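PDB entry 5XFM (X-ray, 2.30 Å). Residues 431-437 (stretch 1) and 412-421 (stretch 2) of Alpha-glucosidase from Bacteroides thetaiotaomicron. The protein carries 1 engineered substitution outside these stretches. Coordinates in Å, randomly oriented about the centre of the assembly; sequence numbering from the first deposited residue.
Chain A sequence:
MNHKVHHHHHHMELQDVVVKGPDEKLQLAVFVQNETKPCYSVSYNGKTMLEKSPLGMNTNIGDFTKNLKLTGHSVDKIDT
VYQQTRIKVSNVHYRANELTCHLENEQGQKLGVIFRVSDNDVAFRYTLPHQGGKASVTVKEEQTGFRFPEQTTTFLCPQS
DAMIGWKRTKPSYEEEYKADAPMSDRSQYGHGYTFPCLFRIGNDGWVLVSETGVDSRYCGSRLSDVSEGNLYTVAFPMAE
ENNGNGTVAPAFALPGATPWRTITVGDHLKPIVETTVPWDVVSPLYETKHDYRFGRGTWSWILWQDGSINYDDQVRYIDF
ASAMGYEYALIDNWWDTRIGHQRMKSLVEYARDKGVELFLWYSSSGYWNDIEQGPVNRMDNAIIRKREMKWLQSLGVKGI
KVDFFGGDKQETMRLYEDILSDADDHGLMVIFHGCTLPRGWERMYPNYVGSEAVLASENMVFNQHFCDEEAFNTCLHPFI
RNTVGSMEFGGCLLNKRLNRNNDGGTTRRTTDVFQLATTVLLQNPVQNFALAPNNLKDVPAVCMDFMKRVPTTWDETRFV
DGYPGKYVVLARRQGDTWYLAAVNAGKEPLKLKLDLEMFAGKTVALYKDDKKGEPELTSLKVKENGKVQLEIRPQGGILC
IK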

# COMPACT_ATOMS: atom_id res chain seq x y z
N ILE A 431 11.05 -6.63 -3.80
CA ILE A 431 9.59 -6.66 -3.85
C ILE A 431 9.07 -7.71 -2.87
O ILE A 431 9.63 -8.81 -2.81
CB ILE A 431 9.06 -7.00 -5.26
CG1 ILE A 431 9.46 -5.95 -6.28
CG2 ILE A 431 7.54 -7.15 -5.24
CD1 ILE A 431 9.09 -6.32 -7.70
N PHE A 432 8.04 -7.39 -2.10
CA PHE A 432 7.40 -8.40 -1.26
C PHE A 432 6.07 -8.86 -1.85
O PHE A 432 5.30 -8.06 -2.37
CB PHE A 432 7.16 -7.89 0.15
CG PHE A 432 8.42 -7.69 0.93
CD1 PHE A 432 9.39 -8.67 0.98
CD2 PHE A 432 8.63 -6.51 1.62
CE1 PHE A 432 10.55 -8.48 1.70
CE2 PHE A 432 9.79 -6.31 2.34
CZ PHE A 432 10.75 -7.30 2.38
N HIS A 433 5.81 -10.16 -1.74
CA HIS A 433 4.53 -10.74 -2.10
C HIS A 433 4.06 -11.68 -1.00
O HIS A 433 4.86 -12.08 -0.14
CB HIS A 433 4.62 -11.49 -3.43
CG HIS A 433 4.29 -10.65 -4.63
ND1 HIS A 433 3.25 -10.96 -5.48
CD2 HIS A 433 4.85 -9.52 -5.11
CE1 HIS A 433 3.18 -10.05 -6.43
NE2 HIS A 433 4.14 -9.16 -6.23
N GLY A 434 2.77 -12.02 -1.01
CA GLY A 434 2.19 -12.91 -0.02
C GLY A 434 2.47 -12.34 1.35
O GLY A 434 2.90 -13.05 2.26
N CYS A 435 2.20 -11.05 1.48
CA CYS A 435 2.83 -10.24 2.52
C CYS A 435 1.87 -9.29 3.20
O CYS A 435 0.69 -9.18 2.83
CB CYS A 435 3.99 -9.43 1.91
SG CYS A 435 3.45 -8.27 0.60
N THR A 436 2.39 -8.59 4.20
CA THR A 436 1.60 -7.61 4.92
C THR A 436 1.68 -6.25 4.25
O THR A 436 2.52 -6.02 3.37
CB THR A 436 2.07 -7.50 6.36
OG1 THR A 436 1.14 -6.72 7.12
CG2 THR A 436 3.47 -6.88 6.44
N LEU A 437 0.80 -5.35 4.69
CA LEU A 437 0.77 -3.98 4.20
C LEU A 437 2.08 -3.29 4.52
O LEU A 437 2.62 -3.47 5.61
CB LEU A 437 -0.40 -3.22 4.84
CG LEU A 437 -0.62 -1.77 4.42
CD1 LEU A 437 -1.34 -1.76 3.09
CD2 LEU A 437 -1.41 -0.97 5.47
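Stretch 2, residues 412-421: TMRLYEDILS

A single long side chain can bridge the gap between a helix and a strand that runs out into a loop, as this pair of stretches from an alpha-glucosidase illustrates. Residues 412-421 form an unbroken stretch of helix, each carbonyl from Thr412 to Glu417 accepting the amide four residues on. Stretch 1 begins as strand at Ile431 and Phe432, then becomes loop. The register runs in opposite senses: Phe432 lies nearest Tyr416 (CA to CA 8.7 Å), whereas the later Thr436 lies nearest the earlier Met413 (CA to CA 9.4 Å).

Such spacing leaves a gap that side chains must fill, and Tyr416 is the principal bump. Its CA-to-CB bond points sideways, but with chi1 in the m well its ring reaches stretch 1 and enters the hollow between Phe432 and the loop. The edge of Tyr416 meets the face of Phe432, with Tyr416 CD1 3.6 Å from Phe432 CE2 and the planes at 78°. One turn along, Leu420 CD1 packs at the edge of the Phe432 ring, 3.9 Å from Phe432 CE2. At the far end, Tyr416 OH lies 3.3 Å from Cys435 CB and accepts a hydrogen bond from Thr436 N at 3.0 Å, anchoring the tip to the loop backbone. Beyond it, Met413 CE approaches Thr436 CG2 at 4.2 Å, a looser fit.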

# COMPACT_ATOMS: atom_id res chain seq x y z
N THR A 412 8.17 -11.90 12.23
CA THR A 412 8.06 -11.76 10.80
C THR A 412 8.56 -10.38 10.39
O THR A 412 9.22 -10.24 9.36
CB THR A 412 6.61 -11.97 10.32
OG1 THR A 412 6.06 -13.12 10.97
CG2 THR A 412 6.57 -12.18 8.80
N MET A 413 8.24 -9.37 11.19
CA MET A 413 8.77 -8.02 10.97
C MET A 413 10.30 -8.06 10.95
O MET A 413 10.95 -7.44 10.08
CB MET A 413 8.29 -7.05 12.05
CG MET A 413 6.78 -6.89 12.14
SD MET A 413 6.05 -6.36 10.58
CE MET A 413 5.25 -7.88 10.09
N ARG A 414 10.86 -8.80 11.91
CA ARG A 414 12.30 -9.00 11.99
C ARG A 414 12.80 -9.57 10.68
O ARG A 414 13.81 -9.11 10.13
CB ARG A 414 12.66 -9.93 13.16
CG ARG A 414 12.60 -9.26 14.52
CD ARG A 414 12.85 -10.26 15.64
NE ARG A 414 12.66 -9.65 16.96
CZ ARG A 414 11.88 -10.15 17.91
NH1 ARG A 414 11.22 -11.28 17.71
NH2 ARG A 414 11.77 -9.53 19.08
N LEU A 415 12.07 -10.57 10.16
CA LEU A 415 12.48 -11.18 8.91
C LEU A 415 12.45 -10.20 7.71
O LEU A 415 13.42 -10.11 6.95
CB LEU A 415 11.60 -12.39 8.61
CG LEU A 415 11.97 -13.20 7.37
CD1 LEU A 415 13.41 -13.70 7.46
CD2 LEU A 415 11.00 -14.34 7.22
N TYR A 416 11.35 -9.46 7.56
CA TYR A 416 11.23 -8.43 6.52
C TYR A 416 12.41 -7.48 6.52
O TYR A 416 13.06 -7.24 5.48
CB TYR A 416 9.95 -7.58 6.70
CG TYR A 416 8.65 -8.20 6.24
CD1 TYR A 416 8.36 -8.36 4.89
CD2 TYR A 416 7.68 -8.56 7.17
CE1 TYR A 416 7.16 -8.90 4.48
CE2 TYR A 416 6.48 -9.11 6.76
CZ TYR A 416 6.22 -9.27 5.42
OH TYR A 416 5.01 -9.82 5.04
N GLU A 417 12.68 -6.93 7.70
CA GLU A 417 13.72 -5.92 7.83
C GLU A 417 15.11 -6.49 7.55
O GLU A 417 15.86 -5.91 6.76
CB GLU A 417 13.67 -5.31 9.23
CG GLU A 417 14.70 -4.23 9.48
CD GLU A 417 14.55 -3.61 10.85
OE1 GLU A 417 13.70 -2.71 11.01
OE2 GLU A 417 15.27 -4.04 11.78
N ASP A 418 15.45 -7.62 8.16
CA ASP A 418 16.76 -8.24 7.93
C ASP A 418 16.99 -8.60 6.45
O ASP A 418 18.10 -8.43 5.92
CB ASP A 418 16.93 -9.49 8.81
CG ASP A 418 16.92 -9.16 10.30
OD1 ASP A 418 17.02 -7.96 10.65
OD2 ASP A 418 16.85 -10.09 11.12
N ILE A 419 15.93 -9.06 5.78
CA ILE A 419 16.04 -9.36 4.36
C ILE A 419 16.35 -8.08 3.59
O ILE A 419 17.26 -8.05 2.75
CB ILE A 419 14.75 -10.00 3.80
CG1 ILE A 419 14.59 -11.43 4.30
CG2 ILE A 419 14.76 -9.99 2.28
CD1 ILE A 419 13.23 -12.04 3.98
N LEU A 420 15.61 -7.02 3.90
CA LEU A 420 15.87 -5.72 3.25
C LEU A 420 17.29 -5.20 3.47
O LEU A 420 17.90 -4.62 2.55
CB LEU A 420 14.86 -4.67 3.75
CG LEU A 420 13.54 -4.66 2.99
CD1 LEU A 420 12.45 -3.91 3.76
CD2 LEU A 420 13.78 -4.00 1.65
N SER A 421 17.81 -5.41 4.67
CA SER A 421 19.11 -4.88 5.05
C SER A 421 20.26 -5.64 4.36
O SER A 421 21.20 -5.04 3.81
CB SER A 421 19.26 -4.92 6.58
OG SER A 421 20.42 -4.26 7.02